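Long-range contacts in polyketide biosynthesis cytochrome P450 PksS (Bacillus subtilis, PDB 4YZR), which is a heme-dependent cytochrome P450 monooxygenase that acts on dihydrobacillaene in the biosynthesis of the polyketide antibiotic bacillaene: residues F13-L21 and R283-M291; I84-L92 and K229-L237. All coordinates share one frame; numbering follows the deposited sequence. Where two conformers were deposited one is given.

Contact 1: residues F13-L21 and R283-M291; sequences FHHNPFSVL and RYTSPVVMM. With HEM (protoporphyrin IX containing Fe), chain C.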
loop_
_atom_site.group_PDB
_atom_site.type_symbol
_atom_site.label_atom_id
_atom_site.label_comp_id
_atom_site.label_asym_id
_atom_site.label_seq_id
_atom_site.Cartn_x
_atom_site.Cartn_y
_atom_site.Cartn_z
ATOM N N PHE A 13 -19.653 2.792 -1.796
ATOM C CA PHE A 13 -18.184 2.505 -1.956
ATOM C C PHE A 13 -17.513 2.465 -0.656
ATOM O O PHE A 13 -16.595 1.630 -0.415
ATOM C CB PHE A 13 -17.555 3.475 -2.898
ATOM C CG PHE A 13 -16.163 3.078 -3.376
ATOM C CD1 PHE A 13 -16.006 2.176 -4.364
ATOM C CD2 PHE A 13 -15.073 3.567 -2.742
ATOM C CE1 PHE A 13 -14.732 1.839 -4.789
ATOM C CE2 PHE A 13 -13.784 3.212 -3.195
ATOM C CZ PHE A 13 -13.695 2.395 -4.226
ATOM N N HIS A 14 -17.889 3.305 0.314
ATOM C CA HIS A 14 -17.340 3.238 1.633
ATOM C C HIS A 14 -17.772 1.994 2.422
ATOM O O HIS A 14 -17.000 1.395 3.187
ATOM C CB HIS A 14 -17.708 4.519 2.482
ATOM C CG HIS A 14 -17.139 4.442 3.823
ATOM N ND1 HIS A 14 -15.793 4.573 4.022
ATOM C CD2 HIS A 14 -17.657 4.121 5.030
ATOM C CE1 HIS A 14 -15.509 4.388 5.301
ATOM N NE2 HIS A 14 -16.604 4.149 5.938
ATOM N N HIS A 15 -18.976 1.545 2.187
ATOM C CA HIS A 15 -19.460 0.378 2.878
ATOM C C HIS A 15 -18.741 -0.897 2.423
ATOM O O HIS A 15 -18.365 -1.690 3.194
ATOM C CB HIS A 15 -20.961 0.233 2.681
ATOM C CG HIS A 15 -21.509 -0.975 3.339
ATOM N ND1 HIS A 15 -21.901 -2.078 2.632
ATOM C CD2 HIS A 15 -21.631 -1.294 4.638
ATOM C CE1 HIS A 15 -22.302 -3.011 3.472
ATOM N NE2 HIS A 15 -22.155 -2.560 4.694
ATOM N N ASN A 16 -18.581 -1.009 1.121
ATOM C CA ASN A 16 -17.900 -2.216 0.520
ATOM C C ASN A 16 -17.486 -1.870 -0.879
ATOM O O ASN A 16 -18.245 -2.017 -1.815
ATOM C CB ASN A 16 -18.838 -3.428 0.593
ATOM C CG ASN A 16 -18.142 -4.683 0.171
ATOM O OD1 ASN A 16 -17.124 -4.604 -0.462
ATOM N ND2 ASN A 16 -18.731 -5.815 0.376
ATOM N N PRO A 17 -16.211 -1.520 -1.032
ATOM C CA PRO A 17 -15.792 -1.157 -2.388
ATOM C C PRO A 17 -15.686 -2.380 -3.350
ATOM O O PRO A 17 -15.818 -2.211 -4.541
ATOM C CB PRO A 17 -14.439 -0.479 -2.153
ATOM C CG PRO A 17 -13.990 -1.085 -0.918
ATOM C CD PRO A 17 -15.189 -1.214 -0.066
ATOM N N PHE A 18 -15.531 -3.521 -2.736
ATOM C CA PHE A 18 -15.410 -4.750 -3.527
ATOM C C PHE A 18 -16.712 -5.021 -4.216
ATOM O O PHE A 18 -16.773 -5.408 -5.382
ATOM C CB PHE A 18 -14.963 -5.906 -2.724
ATOM C CG PHE A 18 -13.656 -5.658 -2.083
ATOM C CD1 PHE A 18 -13.495 -5.079 -0.843
ATOM C CD2 PHE A 18 -12.483 -5.995 -2.799
ATOM C CE1 PHE A 18 -12.243 -4.834 -0.338
ATOM C CE2 PHE A 18 -11.223 -5.754 -2.232
ATOM C CZ PHE A 18 -11.093 -5.183 -1.038
ATOM N N SER A 19 -17.821 -4.760 -3.504
ATOM C CA SER A 19 -19.110 -5.072 -4.149
ATOM C C SER A 19 -19.449 -4.006 -5.216
ATOM O O SER A 19 -19.966 -4.356 -6.266
ATOM C CB SER A 19 -20.279 -5.241 -3.150
ATOM O OG SER A 19 -21.539 -4.954 -3.704
ATOM N N VAL A 20 -19.056 -2.780 -5.013
ATOM C CA VAL A 20 -19.277 -1.771 -6.034
ATOM C C VAL A 20 -18.453 -2.091 -7.288
ATOM O O VAL A 20 -18.904 -2.087 -8.441
ATOM C CB VAL A 20 -18.936 -0.348 -5.533
ATOM C CG1 VAL A 20 -18.977 0.671 -6.615
ATOM C CG2 VAL A 20 -19.930 0.047 -4.422
ATOM N N LEU A 21 -17.126 -2.251 -7.083
ATOM C CA LEU A 21 -16.245 -2.509 -8.223
ATOM C C LEU A 21 -16.643 -3.827 -8.962
ATOM O O LEU A 21 -16.537 -3.912 -10.171
ATOM C CB LEU A 21 -14.794 -2.567 -7.792
ATOM C CG LEU A 21 -14.168 -1.317 -7.198
ATOM C CD1 LEU A 21 -12.750 -1.625 -6.751
ATOM C CD2 LEU A 21 -14.218 -0.245 -8.232
ATOM N N ARG A 283 -4.633 -10.671 -2.334
ATOM C CA ARG A 283 -5.625 -10.697 -3.356
ATOM C C ARG A 283 -6.985 -10.300 -2.837
ATOM O O ARG A 283 -7.680 -9.480 -3.452
ATOM C CB ARG A 283 -5.733 -12.095 -3.994
ATOM C CG ARG A 283 -6.736 -12.196 -5.094
ATOM C CD ARG A 283 -7.130 -13.633 -5.499
ATOM N NE ARG A 283 -7.929 -14.273 -4.513
ATOM C CZ ARG A 283 -9.261 -14.220 -4.479
ATOM N NH1 ARG A 283 -9.957 -13.576 -5.354
ATOM N NH2 ARG A 283 -9.936 -14.823 -3.477
ATOM N N TYR A 284 -7.408 -10.882 -1.737
ATOM C CA TYR A 284 -8.757 -10.737 -1.189
ATOM C C TYR A 284 -8.946 -9.382 -0.505
ATOM O O TYR A 284 -10.065 -8.798 -0.653
ATOM C CB TYR A 284 -8.963 -11.880 -0.201
ATOM C CG TYR A 284 -10.372 -12.016 0.314
ATOM C CD1 TYR A 284 -11.297 -12.746 -0.352
ATOM C CD2 TYR A 284 -10.723 -11.379 1.444
ATOM C CE1 TYR A 284 -12.618 -12.850 0.203
ATOM C CE2 TYR A 284 -12.012 -11.458 1.981
ATOM C CZ TYR A 284 -12.891 -12.178 1.339
ATOM O OH TYR A 284 -14.195 -12.232 1.887
ATOM N N THR A 285 -7.949 -8.829 0.144
ATOM C CA THR A 285 -8.120 -7.602 0.877
ATOM C C THR A 285 -7.725 -6.423 0.059
ATOM O O THR A 285 -8.060 -5.300 0.475
ATOM C CB THR A 285 -7.332 -7.580 2.196
ATOM O OG1 THR A 285 -5.915 -7.475 2.007
ATOM C CG2 THR A 285 -7.741 -8.783 3.123
ATOM N N SER A 286 -6.950 -6.548 -1.014
ATOM C CA SER A 286 -6.496 -5.473 -1.894
ATOM C C SER A 286 -6.281 -4.175 -1.114
ATOM O O SER A 286 -7.044 -3.159 -1.395
ATOM C CB SER A 286 -7.477 -5.277 -3.034
ATOM O OG SER A 286 -7.566 -6.497 -3.837
ATOM N N PRO A 287 -5.283 -4.028 -0.267
ATOM C CA PRO A 287 -5.070 -2.821 0.549
ATOM C C PRO A 287 -5.105 -1.601 -0.280
ATOM O O PRO A 287 -5.660 -0.547 0.148
ATOM C CB PRO A 287 -3.750 -3.081 1.208
ATOM C CG PRO A 287 -3.650 -4.597 1.299
ATOM C CD PRO A 287 -4.296 -5.122 0.038
ATOM N N VAL A 288 -4.484 -1.599 -1.442
ATOM C CA VAL A 288 -4.724 -0.597 -2.473
ATOM C C VAL A 288 -5.850 -1.161 -3.314
ATOM O O VAL A 288 -5.681 -2.098 -4.143
ATOM C CB VAL A 288 -3.485 -0.306 -3.301
ATOM C CG1 VAL A 288 -3.833 0.736 -4.333
ATOM C CG2 VAL A 288 -2.326 0.095 -2.434
ATOM N N VAL A 289 -7.024 -0.648 -3.135
ATOM C CA VAL A 289 -8.216 -1.236 -3.787
ATOM C C VAL A 289 -8.412 -0.672 -5.186
ATOM O O VAL A 289 -9.073 -1.333 -6.043
ATOM C CB VAL A 289 -9.455 -1.163 -2.884
ATOM C CG1 VAL A 289 -10.027 0.239 -2.842
ATOM C CG2 VAL A 289 -10.508 -2.153 -3.267
ATOM N N MET A 290 -7.918 0.503 -5.425
ATOM C CA MET A 290 -7.968 1.139 -6.709
ATOM C C MET A 290 -6.759 1.999 -6.831
ATOM O O MET A 290 -6.305 2.544 -5.814
ATOM C CB MET A 290 -9.242 2.096 -6.820
ATOM C CG MET A 290 -10.495 1.552 -7.105
ATOM S SD MET A 290 -11.477 3.046 -7.653
ATOM C CE MET A 290 -13.022 2.367 -7.232
ATOM N N MET A 291 -6.300 2.212 -8.026
ATOM C CA MET A 291 -5.193 3.203 -8.217
ATOM C C MET A 291 -5.425 4.033 -9.424
ATOM O O MET A 291 -6.036 3.512 -10.413
ATOM C CB MET A 291 -3.846 2.500 -8.232
ATOM C CG MET A 291 -3.677 1.439 -9.193
ATOM S SD MET A 291 -2.059 0.630 -9.124
ATOM C CE MET A 291 -2.283 -0.587 -10.319
HETATM C CHA HEM C . 4.259 0.905 -5.864
HETATM C CHB HEM C . 1.030 -1.703 -3.391
HETATM C CHC HEM C . 4.022 -1.741 0.443
HETATM C CHD HEM C . 7.127 0.979 -2.002
HETATM C C1A HEM C . 3.113 0.223 -5.528
HETATM C C2A HEM C . 1.954 -0.075 -6.381
HETATM C C3A HEM C . 1.067 -0.727 -5.673
HETATM C C4A HEM C . 1.656 -0.972 -4.354
HETATM C CMA HEM C . -0.295 -1.126 -6.078
HETATM C CAA HEM C . 1.777 0.458 -7.808
HETATM C CBA HEM C . 1.096 1.748 -7.850
HETATM C CGA HEM C . 0.795 2.389 -9.273
HETATM O O1A HEM C . 0.052 3.428 -9.195
HETATM O O2A HEM C . 1.248 1.787 -10.174
HETATM C C1B HEM C . 1.560 -1.932 -2.122
HETATM C C2B HEM C . 0.974 -2.730 -1.096
HETATM C C3B HEM C . 1.775 -2.765 -0.004
HETATM C C4B HEM C . 2.931 -1.946 -0.371
HETATM C CMB HEM C . -0.313 -3.391 -1.282
HETATM C CAB HEM C . 1.642 -3.408 1.292
HETATM C CBB HEM C . 0.852 -4.408 1.468
HETATM C C1C HEM C . 5.166 -1.048 0.152
HETATM C C2C HEM C . 6.288 -0.810 0.972
HETATM C C3C HEM C . 7.201 -0.020 0.271
HETATM C C4C HEM C . 6.579 0.253 -0.985
HETATM C CMC HEM C . 6.445 -1.496 2.303
HETATM C CAC HEM C . 8.502 0.472 0.693
HETATM C CBC HEM C . 8.822 0.688 1.917
HETATM C C1D HEM C . 6.641 1.229 -3.263
HETATM C C2D HEM C . 7.284 2.071 -4.243
HETATM C C3D HEM C . 6.474 2.022 -5.341
HETATM C C4D HEM C . 5.330 1.141 -5.035
HETATM C CMD HEM C . 8.621 2.766 -4.111
HETATM C CAD HEM C . 6.691 2.688 -6.676
HETATM C CBD HEM C . 7.449 1.824 -7.635
HETATM C CGD HEM C . 7.813 2.485 -9.000
HETATM O O1D HEM C . 7.169 3.498 -9.297
HETATM O O2D HEM C . 8.674 1.890 -9.677
HETATM N NA HEM C . 2.906 -0.426 -4.353
HETATM N NB HEM C . 2.782 -1.512 -1.651
HETATM N NC HEM C . 5.374 -0.412 -1.041
HETATM N ND HEM C . 5.462 0.695 -3.727
HETATM FE FE HEM C . 4.172 -0.460 -2.725
#

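Contact 2: residues I84-L92 and K229-L237; sequences IDFVSDHML and KELYSMLFL. With HEM (protoporphyrin IX containing Fe), chain C.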
loop_
_atom_site.group_PDB
_atom_site.type_symbol
_atom_site.label_atom_id
_atom_site.label_comp_id
_atom_site.label_asym_id
_atom_site.label_seq_id
_atom_site.Cartn_x
_atom_site.Cartn_y
_atom_site.Cartn_z
ATOM N N ILE A 84 7.554 22.144 -1.452
ATOM C CA ILE A 84 7.093 20.804 -1.211
ATOM C C ILE A 84 6.754 20.144 -2.550
ATOM O O ILE A 84 5.995 19.203 -2.641
ATOM C CB ILE A 84 5.970 20.840 -0.188
ATOM C CG1 ILE A 84 4.922 21.900 -0.587
ATOM C CG2 ILE A 84 6.575 21.168 1.174
ATOM C CD1 ILE A 84 3.656 21.854 0.218
ATOM N N ASP A 85 7.397 20.605 -3.629
ATOM C CA ASP A 85 7.201 19.976 -4.907
ATOM C C ASP A 85 7.800 18.547 -4.980
ATOM O O ASP A 85 7.392 17.730 -5.815
ATOM C CB ASP A 85 7.726 20.825 -6.055
ATOM C CG ASP A 85 9.148 21.287 -5.853
ATOM O OD1 ASP A 85 9.753 20.984 -4.782
ATOM O OD2 ASP A 85 9.632 22.020 -6.756
ATOM N N PHE A 86 8.671 18.200 -4.019
ATOM C CA PHE A 86 9.163 16.833 -3.905
ATOM C C PHE A 86 8.014 15.829 -3.854
ATOM O O PHE A 86 8.181 14.672 -4.272
ATOM C CB PHE A 86 10.181 16.710 -2.745
ATOM C CG PHE A 86 9.564 16.733 -1.378
ATOM C CD1 PHE A 86 9.053 15.583 -0.809
ATOM C CD2 PHE A 86 9.461 17.932 -0.653
ATOM C CE1 PHE A 86 8.461 15.611 0.372
ATOM C CE2 PHE A 86 8.818 17.942 0.579
ATOM C CZ PHE A 86 8.318 16.767 1.106
ATOM N N VAL A 87 6.848 16.169 -3.306
ATOM C CA VAL A 87 5.752 15.253 -3.141
ATOM C C VAL A 87 5.185 14.704 -4.430
ATOM O O VAL A 87 4.641 13.616 -4.419
ATOM C CB VAL A 87 4.563 15.874 -2.336
ATOM C CG1 VAL A 87 3.247 15.130 -2.366
ATOM C CG2 VAL A 87 4.966 16.109 -0.951
ATOM N N SER A 88 5.281 15.461 -5.491
ATOM C CA SER A 88 4.718 14.959 -6.735
ATOM C C SER A 88 5.797 14.627 -7.787
ATOM O O SER A 88 5.449 14.327 -8.924
ATOM C CB SER A 88 3.707 15.982 -7.270
ATOM O OG SER A 88 4.440 17.118 -7.604
ATOM N N ASP A 89 7.074 14.563 -7.403
ATOM C CA ASP A 89 8.170 14.314 -8.284
ATOM C C ASP A 89 8.878 12.940 -8.040
ATOM O O ASP A 89 9.930 12.693 -8.583
ATOM C CB ASP A 89 9.195 15.389 -8.034
ATOM C CG ASP A 89 9.948 15.747 -9.196
ATOM O OD1 ASP A 89 9.311 15.965 -10.265
ATOM O OD2 ASP A 89 11.180 15.891 -9.045
ATOM N N HIS A 90 8.315 12.130 -7.190
ATOM C CA HIS A 90 8.861 10.791 -6.985
ATOM C C HIS A 90 8.652 9.888 -8.208
ATOM O O HIS A 90 7.964 10.214 -9.159
ATOM C CB HIS A 90 8.252 10.192 -5.731
ATOM C CG HIS A 90 6.767 10.139 -5.768
ATOM N ND1 HIS A 90 6.085 9.305 -6.602
ATOM C CD2 HIS A 90 5.824 10.870 -5.153
ATOM C CE1 HIS A 90 4.797 9.523 -6.518
ATOM N NE2 HIS A 90 4.613 10.476 -5.640
ATOM N N MET A 91 9.295 8.758 -8.173
ATOM C CA MET A 91 9.349 7.901 -9.318
ATOM C C MET A 91 8.033 7.344 -9.757
ATOM O O MET A 91 7.948 6.866 -10.907
ATOM C CB MET A 91 10.358 6.780 -9.153
ATOM C CG MET A 91 10.063 5.781 -8.174
ATOM S SD MET A 91 11.594 4.742 -8.139
ATOM C CE MET A 91 11.044 3.243 -8.693
ATOM N N LEU A 92 7.049 7.248 -8.866
ATOM C CA LEU A 92 5.782 6.726 -9.251
ATOM C C LEU A 92 5.013 7.743 -10.127
ATOM O O LEU A 92 4.037 7.399 -10.778
ATOM C CB LEU A 92 5.111 6.280 -7.940
ATOM C CG LEU A 92 3.759 5.618 -8.128
ATOM C CD1 LEU A 92 3.702 4.366 -9.018
ATOM C CD2 LEU A 92 3.231 5.186 -6.713
ATOM N N LYS A 229 16.847 16.877 -3.854
ATOM C CA LYS A 229 15.399 16.850 -4.060
ATOM C C LYS A 229 14.898 15.425 -4.384
ATOM O O LYS A 229 13.793 15.011 -3.944
ATOM C CB LYS A 229 14.971 17.778 -5.195
ATOM C CG LYS A 229 13.500 17.817 -5.415
ATOM C CD LYS A 229 13.090 18.977 -6.303
ATOM C CE LYS A 229 11.770 18.594 -6.931
ATOM N NZ LYS A 229 11.388 19.612 -7.954
ATOM N N GLU A 230 15.707 14.671 -5.171
ATOM C CA GLU A 230 15.372 13.280 -5.521
ATOM C C GLU A 230 15.379 12.434 -4.233
ATOM O O GLU A 230 14.520 11.540 -4.090
ATOM C CB GLU A 230 16.317 12.694 -6.534
ATOM C CG GLU A 230 16.098 13.300 -7.893
ATOM C CD GLU A 230 17.027 12.886 -8.964
ATOM O OE1 GLU A 230 16.556 12.813 -10.167
ATOM O OE2 GLU A 230 18.177 12.539 -8.648
ATOM N N LEU A 231 16.277 12.698 -3.295
ATOM C CA LEU A 231 16.256 12.009 -2.010
ATOM C C LEU A 231 14.999 12.361 -1.248
ATOM O O LEU A 231 14.369 11.428 -0.654
ATOM C CB LEU A 231 17.480 12.392 -1.214
ATOM C CG LEU A 231 18.766 11.843 -1.674
ATOM C CD1 LEU A 231 19.980 12.609 -1.106
ATOM C CD2 LEU A 231 18.947 10.354 -1.418
ATOM N N TYR A 232 14.595 13.605 -1.185
ATOM C CA TYR A 232 13.362 13.945 -0.492
ATOM C C TYR A 232 12.213 13.160 -1.107
ATOM O O TYR A 232 11.376 12.619 -0.379
ATOM C CB TYR A 232 13.021 15.433 -0.605
ATOM C CG TYR A 232 14.094 16.359 -0.046
ATOM C CD1 TYR A 232 15.042 15.947 0.885
ATOM C CD2 TYR A 232 14.157 17.679 -0.468
ATOM C CE1 TYR A 232 16.029 16.846 1.416
ATOM C CE2 TYR A 232 15.127 18.521 0.063
ATOM C CZ TYR A 232 16.008 18.085 0.969
ATOM O OH TYR A 232 16.975 18.941 1.426
ATOM N N SER A 233 12.090 13.182 -2.419
ATOM C CA SER A 233 10.983 12.502 -3.086
ATOM C C SER A 233 10.975 11.007 -2.822
ATOM O O SER A 233 9.893 10.383 -2.560
ATOM C CB SER A 233 11.007 12.715 -4.647
ATOM O OG SER A 233 10.802 14.048 -4.935
ATOM N N MET A 234 12.145 10.376 -2.873
ATOM C CA MET A 234 12.280 8.977 -2.722
ATOM C C MET A 234 11.926 8.579 -1.293
ATOM O O MET A 234 11.204 7.615 -1.065
ATOM C CB MET A 234 13.632 8.486 -3.123
ATOM C CG MET A 234 13.767 6.980 -3.202
ATOM S SD MET A 234 13.031 6.225 -4.577
ATOM C CE MET A 234 14.167 6.640 -5.894
ATOM N N LEU A 235 12.497 9.292 -0.320
ATOM C CA LEU A 235 12.248 8.930 1.094
ATOM C C LEU A 235 10.793 9.204 1.437
ATOM O O LEU A 235 10.170 8.427 2.187
ATOM C CB LEU A 235 13.171 9.728 1.970
ATOM C CG LEU A 235 14.597 9.217 1.866
ATOM C CD1 LEU A 235 15.479 10.218 2.622
ATOM C CD2 LEU A 235 14.759 7.842 2.413
ATOM N N PHE A 236 10.195 10.257 0.901
ATOM C CA PHE A 236 8.785 10.524 1.058
ATOM C C PHE A 236 7.949 9.311 0.586
ATOM O O PHE A 236 7.107 8.763 1.317
ATOM C CB PHE A 236 8.347 11.771 0.345
ATOM C CG PHE A 236 6.853 12.017 0.351
ATOM C CD1 PHE A 236 6.193 12.418 1.489
ATOM C CD2 PHE A 236 6.136 11.762 -0.809
ATOM C CE1 PHE A 236 4.803 12.582 1.473
ATOM C CE2 PHE A 236 4.736 11.961 -0.814
ATOM C CZ PHE A 236 4.121 12.308 0.329
ATOM N N LEU A 237 8.227 8.877 -0.634
ATOM C CA LEU A 237 7.445 7.785 -1.201
ATOM C C LEU A 237 7.583 6.499 -0.382
ATOM O O LEU A 237 6.666 5.783 -0.073
ATOM C CB LEU A 237 7.909 7.539 -2.644
ATOM C CG LEU A 237 7.164 6.366 -3.331
ATOM C CD1 LEU A 237 5.651 6.503 -3.303
ATOM C CD2 LEU A 237 7.867 6.355 -4.715
HETATM C CHA HEM C . 4.259 0.905 -5.864
HETATM C CHB HEM C . 1.030 -1.703 -3.391
HETATM C CHC HEM C . 4.022 -1.741 0.443
HETATM C CHD HEM C . 7.127 0.979 -2.002
HETATM C C1A HEM C . 3.113 0.223 -5.528
HETATM C C2A HEM C . 1.954 -0.075 -6.381
HETATM C C3A HEM C . 1.067 -0.727 -5.673
HETATM C C4A HEM C . 1.656 -0.972 -4.354
HETATM C CMA HEM C . -0.295 -1.126 -6.078
HETATM C CAA HEM C . 1.777 0.458 -7.808
HETATM C CBA HEM C . 1.096 1.748 -7.850
HETATM C CGA HEM C . 0.795 2.389 -9.273
HETATM O O1A HEM C . 0.052 3.428 -9.195
HETATM O O2A HEM C . 1.248 1.787 -10.174
HETATM C C1B HEM C . 1.560 -1.932 -2.122
HETATM C C2B HEM C . 0.974 -2.730 -1.096
HETATM C C3B HEM C . 1.775 -2.765 -0.004
HETATM C C4B HEM C . 2.931 -1.946 -0.371
HETATM C CMB HEM C . -0.313 -3.391 -1.282
HETATM C CAB HEM C . 1.642 -3.408 1.292
HETATM C CBB HEM C . 0.852 -4.408 1.468
HETATM C C1C HEM C . 5.166 -1.048 0.152
HETATM C C2C HEM C . 6.288 -0.810 0.972
HETATM C C3C HEM C . 7.201 -0.020 0.271
HETATM C C4C HEM C . 6.579 0.253 -0.985
HETATM C CMC HEM C . 6.445 -1.496 2.303
HETATM C CAC HEM C . 8.502 0.472 0.693
HETATM C CBC HEM C . 8.822 0.688 1.917
HETATM C C1D HEM C . 6.641 1.229 -3.263
HETATM C C2D HEM C . 7.284 2.071 -4.243
HETATM C C3D HEM C . 6.474 2.022 -5.341
HETATM C C4D HEM C . 5.330 1.141 -5.035
HETATM C CMD HEM C . 8.621 2.766 -4.111
HETATM C CAD HEM C . 6.691 2.688 -6.676
HETATM C CBD HEM C . 7.449 1.824 -7.635
HETATM C CGD HEM C . 7.813 2.485 -9.000
HETATM O O1D HEM C . 7.169 3.498 -9.297
HETATM O O2D HEM C . 8.674 1.890 -9.677
HETATM N NA HEM C . 2.906 -0.426 -4.353
HETATM N NB HEM C . 2.782 -1.512 -1.651
HETATM N NC HEM C . 5.374 -0.412 -1.041
HETATM N ND HEM C . 5.462 0.695 -3.727
HETATM FE FE HEM C . 4.172 -0.460 -2.725
HETATM O O HOH W 1 12.673 14.812 -7.036
#

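Contact 1: residues F13-L21 and R283-M291
Phe18, Leu21 and Phe13 pack against Val289 and Met290, in the loop that follows the ExxR motif of the P450 K helix. That motif is present here as the salt bridge of Arg283 to Glu280. Val289 presses its CG2 over a face of the Phe18 ring, 4.1 Å from the ring centroid and 26° off the normal. With CG2 anti to the backbone N of Val289 (CG1 at chi1 76°), this branch meets Phe18, and Pro17 CG lies 4.3 Å from it. The rim of the same phenyl ring is turned to the end of the K helix. Phe18 CZ lies 3.4 Å from Thr285 O, near the ring plane, and Ser286 CB is at the edge too. Ser286 leaves the helix with positive phi, and its OG bonds to Arg283 O at 3.0 Å and also to Asn321. Leu21 CD1 reaches Val289 O at 3.8 Å. Met290 runs out extended between Leu21 and Phe13, with SD 5.2 Å from the centroid of the Phe13 ring, an oblique Met-aromatic contact. The position of its methyl is doubtful. Across this seam no hydrogen bond forms. Asn16 OD1 accepts from Ser19 N at 3.1 Å and caps the helix that carries Phe18. The loop then runs on to the heme, which Val288 and Met291 touch. This is the P450 fold's junction of the N-terminal A helix with the K-helix exit.

Contact 2: residues I84-L92 and K229-L237
Phe86 and Phe236 meet as an offset edge-to-face pair. The edge of Phe86 points to the face of Phe236, with centroids 5.8 Å apart and planes at 79°. Val87 CG2 serves both rings. It lies over one face of Phe86, and over one face of Phe236 at 4.2 Å from the centroid, 14° off the normal. Phe236 CB sits at the Phe86 edge, in its plane, and His90 CD2 is at the edge of Phe236. The imidazole of His90 has Leu237 CD1 over one face. At its edge, ND1 takes a weak in-plane bond from Leu92 N, which may help set the ring's rotation.

Between these groups Ser233 OG donates to Phe86 O at 2.8 Å, in the carbonyl plane and on a lone pair. OG stands anti to the carbonyl carbon of Ser233 (chi1 -65°), which turns it to the loop. Water 1 donates to the same OG at 2.9 Å and to Asp89 OD2 at 2.7 Å. The extended Lys229 side chain crosses both Asp85 and Asp89 at about a right angle and joins them. NZ makes a salt bridge to Asp85 OD2 at 3.2 Å, whose hydrogen bond is weak, and a long one to Asp89 OD2. Asp89 has a second cation, Lys94, on OD1.

Toward the heme the contacts between the two segments are apolar. Met91 SD meets Met234 CE at 3.9 Å. Leu237 CD2 packs on Met91 CG and Leu92 CB and reaches heme CMD at 3.7 Å. A bound histidine lies near the Leu237 side chain. Met91 and Leu92 also lie by the heme propionates. Here the B-C loop lies along helix 228-259, the long central helix of the fold, and the two together line part of the heme pocket, as in other P450s.

Contact 1 is buried and apolar, with no hydrogen bond between its segments. Contact 2 is only partly buried, and mixes rings and aliphatic groups with a serine bond, a water and a salt-bridge network toward its outer end. The two lie on opposite sides of the chain's centre, about 27 Å apart between centres, and contact 2 is nested within the loop that contact 1 closes. They share the heme: Met291 of contact 1 and Leu92 of contact 2 both pack on its A-ring propionate. Helix 228-259 also links them. It carries 229-237 and, farther along, touches Thr285 and Pro287 with Ser252, Ala256 and Leu249.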